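Chromosomal replication initiator protein DnaA (Thermotoga maritima, PDB 2Z4S) binds the chromosomal origin of replication as an ATP-bound AAA+ protein, assembling into a right-handed spiral filament to start DNA replication once per cell cycle. Local coordinates at residues A[107-119]-A[258-271]. Sequence-based numbering, arbitrary orientation.
With ADP (adenosine-5'-diphosphate), chain C.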
ATOM      1  N   PHE A 107     -10.444   1.541  -5.838  1.00 44.71           N
ATOM      2  CA  PHE A 107      -9.819   2.744  -5.337  1.00 43.93           C
ATOM      3  C   PHE A 107     -10.613   3.956  -5.774  1.00 43.66           C
ATOM      4  O   PHE A 107     -10.699   4.275  -6.952  1.00 43.19           O
ATOM      5  CB  PHE A 107      -8.372   2.859  -5.836  1.00 44.24           C
ATOM      6  CG  PHE A 107      -7.529   3.832  -5.043  1.00 41.83           C
ATOM      7  CD1 PHE A 107      -6.785   3.399  -3.951  1.00 42.01           C
ATOM      8  CD2 PHE A 107      -7.507   5.181  -5.371  1.00 41.08           C
ATOM      9  CE1 PHE A 107      -6.041   4.292  -3.202  1.00 41.22           C
ATOM     10  CE2 PHE A 107      -6.769   6.078  -4.631  1.00 40.62           C
ATOM     11  CZ  PHE A 107      -6.034   5.636  -3.543  1.00 41.71           C
ATOM     12  N   VAL A 108     -11.206   4.613  -4.795  1.00 54.21           N
ATOM     13  CA  VAL A 108     -11.988   5.813  -5.007  1.00 54.42           C
ATOM     14  C   VAL A 108     -11.022   6.996  -5.112  1.00 55.13           C
ATOM     15  O   VAL A 108     -10.213   7.223  -4.210  1.00 55.24           O
ATOM     16  CB  VAL A 108     -12.935   6.021  -3.813  1.00 43.50           C
ATOM     17  CG1 VAL A 108     -13.561   7.394  -3.858  1.00 41.02           C
ATOM     18  CG2 VAL A 108     -13.981   4.927  -3.809  1.00 42.42           C
ATOM     19  N   VAL A 109     -11.101   7.750  -6.204  1.00 49.83           N
ATOM     20  CA  VAL A 109     -10.219   8.901  -6.379  1.00 49.37           C
ATOM     21  C   VAL A 109     -10.780  10.180  -5.755  1.00 50.11           C
ATOM     22  O   VAL A 109     -11.985  10.325  -5.578  1.00 50.14           O
ATOM     23  CB  VAL A 109      -9.930   9.154  -7.854  1.00 35.81           C
ATOM     24  CG1 VAL A 109      -8.968  10.305  -7.996  1.00 35.16           C
ATOM     25  CG2 VAL A 109      -9.353   7.905  -8.473  1.00 36.40           C
ATOM     26  N   GLY A 110      -9.885  11.096  -5.411  1.00 51.37           N
ATOM     27  CA  GLY A 110     -10.282  12.346  -4.797  1.00 52.40           C
ATOM     28  C   GLY A 110      -9.113  13.306  -4.834  1.00 54.28           C
ATOM     29  O   GLY A 110      -7.984  12.896  -5.113  1.00 54.27           O
ATOM     30  N   PRO A 111      -9.339  14.591  -4.547  1.00 65.39           N
ATOM     31  CA  PRO A 111      -8.238  15.560  -4.577  1.00 66.11           C
ATOM     32  C   PRO A 111      -6.961  15.102  -3.869  1.00 66.45           C
ATOM     33  O   PRO A 111      -5.856  15.299  -4.379  1.00 67.54           O
ATOM     34  CB  PRO A 111      -8.852  16.798  -3.929  1.00 54.89           C
ATOM     35  CG  PRO A 111      -9.911  16.212  -3.016  1.00 55.80           C
ATOM     36  CD  PRO A 111     -10.522  15.153  -3.878  1.00 54.48           C
ATOM     37  N   GLY A 112      -7.122  14.466  -2.712  1.00 59.24           N
ATOM     38  CA  GLY A 112      -5.978  14.018  -1.938  1.00 58.18           C
ATOM     39  C   GLY A 112      -5.219  12.775  -2.376  1.00 57.83           C
ATOM     40  O   GLY A 112      -4.130  12.527  -1.865  1.00 57.30           O
ATOM     41  N   ASN A 113      -5.760  11.979  -3.293  1.00 49.48           N
ATOM     42  CA  ASN A 113      -5.038  10.788  -3.714  1.00 48.66           C
ATOM     43  C   ASN A 113      -5.063  10.552  -5.208  1.00 49.00           C
ATOM     44  O   ASN A 113      -4.679   9.485  -5.666  1.00 49.54           O
ATOM     45  CB  ASN A 113      -5.599   9.561  -3.019  1.00 56.14           C
ATOM     46  CG  ASN A 113      -7.007   9.238  -3.461  1.00 57.96           C
ATOM     47  OD1 ASN A 113      -7.628   8.307  -2.957  1.00 60.61           O
ATOM     48  ND2 ASN A 113      -7.522  10.005  -4.407  1.00 58.05           N
ATOM     49  N   SER A 114      -5.515  11.540  -5.971  1.00 55.37           N
ATOM     50  CA  SER A 114      -5.589  11.402  -7.422  1.00 53.91           C
ATOM     51  C   SER A 114      -4.240  11.227  -8.116  1.00 52.01           C
ATOM     52  O   SER A 114      -4.028  10.246  -8.832  1.00 50.30           O
ATOM     53  CB  SER A 114      -6.318  12.605  -8.035  1.00 60.93           C
ATOM     54  OG  SER A 114      -6.252  12.584  -9.458  1.00 61.59           O
ATOM     55  N   PHE A 115      -3.325  12.168  -7.914  1.00 47.09           N
ATOM     56  CA  PHE A 115      -2.045  12.056  -8.583  1.00 47.30           C
ATOM     57  C   PHE A 115      -1.389  10.730  -8.295  1.00 48.50           C
ATOM     58  O   PHE A 115      -0.865  10.078  -9.206  1.00 48.36           O
ATOM     59  CB  PHE A 115      -1.099  13.184  -8.201  1.00 47.38           C
ATOM     60  CG  PHE A 115       0.186  13.141  -8.956  1.00 49.85           C
ATOM     61  CD1 PHE A 115       0.178  12.994 -10.338  1.00 51.35           C
ATOM     62  CD2 PHE A 115       1.405  13.187  -8.296  1.00 53.41           C
ATOM     63  CE1 PHE A 115       1.360  12.886 -11.054  1.00 52.80           C
ATOM     64  CE2 PHE A 115       2.604  13.078  -9.004  1.00 53.95           C
ATOM     65  CZ  PHE A 115       2.576  12.926 -10.385  1.00 54.22           C
ATOM     66  N   ALA A 116      -1.421  10.325  -7.027  1.00 49.08           N
ATOM     67  CA  ALA A 116      -0.838   9.052  -6.631  1.00 48.84           C
ATOM     68  C   ALA A 116      -1.490   7.950  -7.464  1.00 49.19           C
ATOM     69  O   ALA A 116      -0.815   7.133  -8.104  1.00 48.91           O
ATOM     70  CB  ALA A 116      -1.079   8.815  -5.164  1.00 48.22           C
ATOM     71  N   TYR A 117      -2.816   7.955  -7.463  1.00 53.61           N
ATOM     72  CA  TYR A 117      -3.606   6.982  -8.206  1.00 54.23           C
ATOM     73  C   TYR A 117      -3.187   6.879  -9.677  1.00 55.75           C
ATOM     74  O   TYR A 117      -3.008   5.781 -10.208  1.00 55.73           O
ATOM     75  CB  TYR A 117      -5.088   7.361  -8.122  1.00 48.00           C
ATOM     76  CG  TYR A 117      -5.985   6.515  -8.985  1.00 46.00           C
ATOM     77  CD1 TYR A 117      -6.421   5.265  -8.556  1.00 44.81           C
ATOM     78  CD2 TYR A 117      -6.361   6.948 -10.255  1.00 45.46           C
ATOM     79  CE1 TYR A 117      -7.208   4.466  -9.372  1.00 46.32           C
ATOM     80  CE2 TYR A 117      -7.143   6.163 -11.078  1.00 45.44           C
ATOM     81  CZ  TYR A 117      -7.566   4.922 -10.637  1.00 47.08           C
ATOM     82  OH  TYR A 117      -8.341   4.141 -11.465  1.00 46.33           O
ATOM     83  N   HIS A 118      -3.033   8.024 -10.335  1.00 56.91           N
ATOM     84  CA  HIS A 118      -2.670   8.022 -11.742  1.00 57.87           C
ATOM     85  C   HIS A 118      -1.245   7.582 -11.980  1.00 57.88           C
ATOM     86  O   HIS A 118      -0.966   6.873 -12.954  1.00 57.86           O
ATOM     87  CB  HIS A 118      -2.912   9.401 -12.346  1.00 56.93           C
ATOM     88  CG  HIS A 118      -4.362   9.762 -12.443  1.00 57.63           C
ATOM     89  ND1 HIS A 118      -5.197   9.225 -13.399  1.00 57.24           N
ATOM     90  CD2 HIS A 118      -5.132  10.569 -11.677  1.00 57.09           C
ATOM     91  CE1 HIS A 118      -6.421   9.687 -13.216  1.00 56.66           C
ATOM     92  NE2 HIS A 118      -6.409  10.504 -12.178  1.00 56.46           N
ATOM     93  N   ALA A 119      -0.342   8.002 -11.097  1.00 52.17           N
ATOM     94  CA  ALA A 119       1.055   7.614 -11.218  1.00 51.24           C
ATOM     95  C   ALA A 119       1.076   6.094 -11.232  1.00 50.79           C
ATOM     96  O   ALA A 119       1.640   5.462 -12.129  1.00 49.86           O
ATOM     97  CB  ALA A 119       1.837   8.130 -10.042  1.00 53.06           C
ATOM     98  N   ALA A 258       5.075  10.363  -5.994  1.00 50.58           N
ATOM     99  CA  ALA A 258       3.749  10.845  -5.615  1.00 49.43           C
ATOM    100  C   ALA A 258       3.502  10.875  -4.103  1.00 49.12           C
ATOM    101  O   ALA A 258       4.158  10.177  -3.338  1.00 49.32           O
ATOM    102  CB  ALA A 258       2.696   9.997  -6.287  1.00 44.62           C
ATOM    103  N   LYS A 259       2.542  11.691  -3.681  1.00 74.24           N
ATOM    104  CA  LYS A 259       2.184  11.822  -2.264  1.00 72.91           C
ATOM    105  C   LYS A 259       0.673  11.648  -2.002  1.00 73.32           C
ATOM    106  O   LYS A 259      -0.159  12.262  -2.675  1.00 74.68           O
ATOM    107  CB  LYS A 259       2.607  13.194  -1.746  1.00 45.18           C
ATOM    108  CG  LYS A 259       2.109  13.476  -0.355  1.00 43.52           C
ATOM    109  CD  LYS A 259       2.298  14.922   0.021  1.00 44.47           C
ATOM    110  CE  LYS A 259       1.849  15.161   1.445  1.00 44.41           C
ATOM    111  NZ  LYS A 259       1.812  16.604   1.792  1.00 46.72           N
ATOM    112  N   LEU A 260       0.320  10.816  -1.030  1.00 47.88           N
ATOM    113  CA  LEU A 260      -1.076  10.612  -0.679  1.00 45.93           C
ATOM    114  C   LEU A 260      -1.401  11.509   0.513  1.00 46.53           C
ATOM    115  O   LEU A 260      -0.563  11.705   1.381  1.00 47.28           O
ATOM    116  CB  LEU A 260      -1.319   9.153  -0.298  1.00 43.07           C
ATOM    117  CG  LEU A 260      -1.315   8.112  -1.421  1.00 44.40           C
ATOM    118  CD1 LEU A 260      -1.191   6.725  -0.853  1.00 44.33           C
ATOM    119  CD2 LEU A 260      -2.594   8.200  -2.207  1.00 46.19           C
ATOM    120  N   GLU A 261      -2.599  12.086   0.541  1.00 54.85           N
ATOM    121  CA  GLU A 261      -3.019  12.911   1.676  1.00 54.84           C
ATOM    122  C   GLU A 261      -4.418  12.435   2.078  1.00 54.21           C
ATOM    123  O   GLU A 261      -5.160  11.907   1.249  1.00 54.26           O
ATOM    124  CB  GLU A 261      -3.003  14.402   1.324  1.00 54.29           C
ATOM    125  CG  GLU A 261      -1.596  14.937   0.999  1.00 56.95           C
ATOM    126  CD  GLU A 261      -1.500  16.477   0.941  1.00 59.06           C
ATOM    127  OE1 GLU A 261      -1.362  17.128   2.006  1.00 58.02           O
ATOM    128  OE2 GLU A 261      -1.556  17.041  -0.176  1.00 59.23           O
ATOM    129  N   PRO A 262      -4.794  12.598   3.357  1.00 50.21           N
ATOM    130  CA  PRO A 262      -6.119  12.147   3.794  1.00 50.70           C
ATOM    131  C   PRO A 262      -7.249  12.739   2.955  1.00 51.34           C
ATOM    132  O   PRO A 262      -7.159  13.875   2.484  1.00 50.57           O
ATOM    133  CB  PRO A 262      -6.160  12.582   5.254  1.00 39.78           C
ATOM    134  CG  PRO A 262      -5.392  13.839   5.230  1.00 38.74           C
ATOM    135  CD  PRO A 262      -4.203  13.495   4.360  1.00 39.62           C
ATOM    136  N   PRO A 263      -8.329  11.963   2.744  1.00 51.34           N
ATOM    137  CA  PRO A 263      -9.450  12.464   1.946  1.00 51.76           C
ATOM    138  C   PRO A 263     -10.387  13.350   2.746  1.00 52.22           C
ATOM    139  O   PRO A 263     -10.354  13.341   3.979  1.00 51.15           O
ATOM    140  CB  PRO A 263     -10.120  11.177   1.463  1.00 52.25           C
ATOM    141  CG  PRO A 263      -9.923  10.254   2.613  1.00 50.77           C
ATOM    142  CD  PRO A 263      -8.492  10.525   3.033  1.00 51.31           C
ATOM    143  N   ASP A 264     -11.204  14.125   2.036  1.00 54.90           N
ATOM    144  CA  ASP A 264     -12.188  14.994   2.679  1.00 57.07           C
ATOM    145  C   ASP A 264     -13.436  14.165   2.997  1.00 58.12           C
ATOM    146  O   ASP A 264     -13.545  12.995   2.593  1.00 57.22           O
ATOM    147  CB  ASP A 264     -12.563  16.178   1.775  1.00 60.60           C
ATOM    148  CG  ASP A 264     -13.093  15.743   0.413  1.00 62.83           C
ATOM    149  OD1 ASP A 264     -13.378  14.537   0.227  1.00 63.90           O
ATOM    150  OD2 ASP A 264     -13.235  16.619  -0.472  1.00 62.58           O
ATOM    151  N   GLU A 265     -14.383  14.767   3.707  1.00 58.61           N
ATOM    152  CA  GLU A 265     -15.596  14.047   4.082  1.00 59.60           C
ATOM    153  C   GLU A 265     -16.349  13.439   2.903  1.00 59.34           C
ATOM    154  O   GLU A 265     -16.768  12.272   2.955  1.00 57.56           O
ATOM    155  CB  GLU A 265     -16.531  14.960   4.862  1.00 66.81           C
ATOM    156  CG  GLU A 265     -17.725  14.229   5.416  1.00 69.79           C
ATOM    157  CD  GLU A 265     -18.738  15.166   6.021  1.00 72.53           C
ATOM    158  OE1 GLU A 265     -19.918  14.774   6.072  1.00 75.99           O
ATOM    159  OE2 GLU A 265     -18.369  16.284   6.446  1.00 72.56           O
ATOM    160  N   GLU A 266     -16.526  14.221   1.844  1.00 61.52           N
ATOM    161  CA  GLU A 266     -17.223  13.718   0.677  1.00 62.35           C
ATOM    162  C   GLU A 266     -16.559  12.464   0.142  1.00 62.06           C
ATOM    163  O   GLU A 266     -17.201  11.424  -0.008  1.00 62.49           O
ATOM    164  CB  GLU A 266     -17.271  14.765  -0.423  1.00 72.44           C
ATOM    165  CG  GLU A 266     -17.781  14.203  -1.737  1.00 76.76           C
ATOM    166  CD  GLU A 266     -18.110  15.285  -2.752  1.00 80.52           C
ATOM    167  OE1 GLU A 266     -18.362  14.944  -3.932  1.00 82.76           O
ATOM    168  OE2 GLU A 266     -18.125  16.474  -2.369  1.00 81.30           O
ATOM    169  N   THR A 267     -15.262  12.562  -0.128  1.00 61.83           N
ATOM    170  CA  THR A 267     -14.515  11.428  -0.657  1.00 59.93           C
ATOM    171  C   THR A 267     -14.509  10.247   0.304  1.00 60.42           C
ATOM    172  O   THR A 267     -14.631   9.088  -0.108  1.00 59.44           O
ATOM    173  CB  THR A 267     -13.081  11.827  -0.976  1.00 45.52           C
ATOM    174  OG1 THR A 267     -13.094  13.096  -1.629  1.00 43.55           O
ATOM    175  CG2 THR A 267     -12.453  10.817  -1.916  1.00 44.20           C
ATOM    176  N   ARG A 268     -14.378  10.538   1.589  1.00 60.58           N
ATOM    177  CA  ARG A 268     -14.369   9.473   2.573  1.00 61.76           C
ATOM    178  C   ARG A 268     -15.633   8.635   2.420  1.00 62.41           C
ATOM    179  O   ARG A 268     -15.559   7.415   2.258  1.00 61.87           O
ATOM    180  CB  ARG A 268     -14.305  10.062   3.970  1.00 59.36           C
ATOM    181  CG  ARG A 268     -13.513   9.244   4.960  1.00 58.84           C
ATOM    182  CD  ARG A 268     -13.485  10.001   6.253  1.00 58.56           C
ATOM    183  NE  ARG A 268     -13.429  11.426   5.951  1.00 60.23           N
ATOM    184  CZ  ARG A 268     -13.723  12.384   6.815  1.00 61.92           C
ATOM    185  NH1 ARG A 268     -14.096  12.076   8.046  1.00 64.09           N
ATOM    186  NH2 ARG A 268     -13.651  13.652   6.444  1.00 64.15           N
ATOM    187  N   LYS A 269     -16.787   9.303   2.456  1.00 57.73           N
ATOM    188  CA  LYS A 269     -18.077   8.627   2.333  1.00 58.14           C
ATOM    189  C   LYS A 269     -18.142   7.678   1.157  1.00 57.11           C
ATOM    190  O   LYS A 269     -18.633   6.558   1.289  1.00 56.29           O
ATOM    191  CB  LYS A 269     -19.213   9.649   2.246  1.00 73.57           C
ATOM    192  CG  LYS A 269     -19.387  10.420   3.547  1.00 76.59           C
ATOM    193  CD  LYS A 269     -20.632  11.299   3.579  1.00 77.39           C
ATOM    194  CE  LYS A 269     -20.630  12.162   4.847  1.00 77.70           C
ATOM    195  NZ  LYS A 269     -21.786  13.107   4.956  1.00 77.24           N
ATOM    196  N   SER A 270     -17.642   8.117   0.010  1.00 54.61           N
ATOM    197  CA  SER A 270     -17.643   7.266  -1.171  1.00 54.56           C
ATOM    198  C   SER A 270     -16.726   6.075  -0.915  1.00 54.69           C
ATOM    199  O   SER A 270     -17.006   4.960  -1.338  1.00 54.44           O
ATOM    200  CB  SER A 270     -17.154   8.040  -2.391  1.00 54.23           C
ATOM    201  OG  SER A 270     -17.886   9.236  -2.558  1.00 53.68           O
ATOM    202  N   ILE A 271     -15.621   6.315  -0.222  1.00 67.91           N
ATOM    203  CA  ILE A 271     -14.706   5.229   0.078  1.00 69.13           C
ATOM    204  C   ILE A 271     -15.438   4.265   1.001  1.00 69.82           C
ATOM    205  O   ILE A 271     -15.379   3.045   0.824  1.00 70.02           O
ATOM    206  CB  ILE A 271     -13.426   5.752   0.769  1.00 68.17           C
ATOM    207  CG1 ILE A 271     -12.589   6.551  -0.233  1.00 67.93           C
ATOM    208  CG2 ILE A 271     -12.617   4.587   1.337  1.00 68.09           C
ATOM    209  CD1 ILE A 271     -11.354   7.167   0.369  1.00 66.92           C
TER
HETATM  210  PB  ADP C 501      -1.548   2.314   4.174  1.00 57.25           P
HETATM  211  O1B ADP C 501      -1.264   2.866   2.844  1.00 54.06           O
HETATM  212  O2B ADP C 501      -1.066   3.350   5.276  1.00 58.45           O
HETATM  213  O3B ADP C 501      -0.794   0.901   4.366  1.00 56.78           O
HETATM  214  PA  ADP C 501      -3.748   1.087   3.325  1.00 62.09           P
HETATM  215  O1A ADP C 501      -3.525   1.523   1.934  1.00 59.42           O
HETATM  216  O2A ADP C 501      -3.095  -0.364   3.506  1.00 64.19           O
HETATM  217  O3A ADP C 501      -3.111   2.122   4.395  1.00 60.64           O
HETATM  218  O5' ADP C 501      -5.297   1.020   3.696  1.00 65.18           O
HETATM  219  C5' ADP C 501      -5.845   0.144   2.762  1.00 70.95           C
HETATM  220  C4' ADP C 501      -7.316  -0.064   2.997  1.00 71.86           C
HETATM  221  O4' ADP C 501      -8.022   1.185   2.958  1.00 69.85           O
HETATM  222  C3' ADP C 501      -7.782  -0.989   1.888  1.00 73.91           C
HETATM  223  O3' ADP C 501      -8.316  -2.210   2.409  1.00 76.98           O
HETATM  224  C2' ADP C 501      -8.792  -0.190   1.083  1.00 75.05           C
HETATM  225  O2' ADP C 501     -10.058  -0.881   1.024  1.00 80.21           O
HETATM  226  C1' ADP C 501      -8.898   1.175   1.810  1.00 73.47           C
HETATM  227  N9  ADP C 501      -8.597   2.313   0.928  1.00 71.98           N
HETATM  228  C8  ADP C 501      -7.494   3.117   0.960  1.00 72.90           C
HETATM  229  N7  ADP C 501      -7.575   4.034   0.042  1.00 71.56           N
HETATM  230  C5  ADP C 501      -8.729   3.876  -0.631  1.00 71.75           C
HETATM  231  C6  ADP C 501      -9.364   4.549  -1.704  1.00 72.52           C
HETATM  232  N6  ADP C 501      -8.771   5.650  -2.288  1.00 73.33           N
HETATM  233  N1  ADP C 501     -10.559   4.097  -2.139  1.00 72.37           N
HETATM  234  C2  ADP C 501     -11.147   3.037  -1.584  1.00 72.73           C
HETATM  235  N3  ADP C 501     -10.583   2.383  -0.571  1.00 71.04           N
HETATM  236  C4  ADP C 501      -9.394   2.763  -0.075  1.00 71.31           C
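Phe107 and Leu260 meet beside the adenine of ADP: the Phe107 ring carries N6 of ADP over the centre of one face, has Asn113 CB in plane at its edge, and is approached obliquely at CZ by Leu260 CD2. A chi1 of -162° swings the Phe107 ring, opposite its own N, up to that amino group. Replacing Phe107 by an alanine is likely to take away the aromatic face under N6. The next residue reads the base through its backbone: Val108 N donates to ADP N1 at 2.8 Å, and ADP N6 donates to Val108 O at 2.9 Å, a pair of nearly straight bonds. Ile271 closes in from helix 265-279, its CG2 3.6 Å from ADP N3, while its CG1 lies 3.6 Å from Val108 CB. This is the adenine end of the nucleotide pocket of an AAA+ domain. Beyond it, the methyl CG2 of Thr267 rests on Gly110 CA; Asp264, the N-cap residue of helix 265-279, accepts from Thr267 N through OD1. The one hydrogen bond across the segments runs from Glu261 N to Gly112 O (2.9 Å). Leu260 CD2 touches Asn113 CB and Ala116 CB, 3.4 Å from each, and Ala258 CB sits against Ala116 CA and, obliquely, the Phe115 ring. The segment 258-271 thus runs from beside strand 133-136, where Ala258 and Leu260 make backbone hydrogen bonds with Tyr136, past the start of helix 114-125 into helix 265-279; Leu260 also touches Lys143 and Leu146 in helix 143-157, and Ile271 packs on Leu299 of helix 299-315.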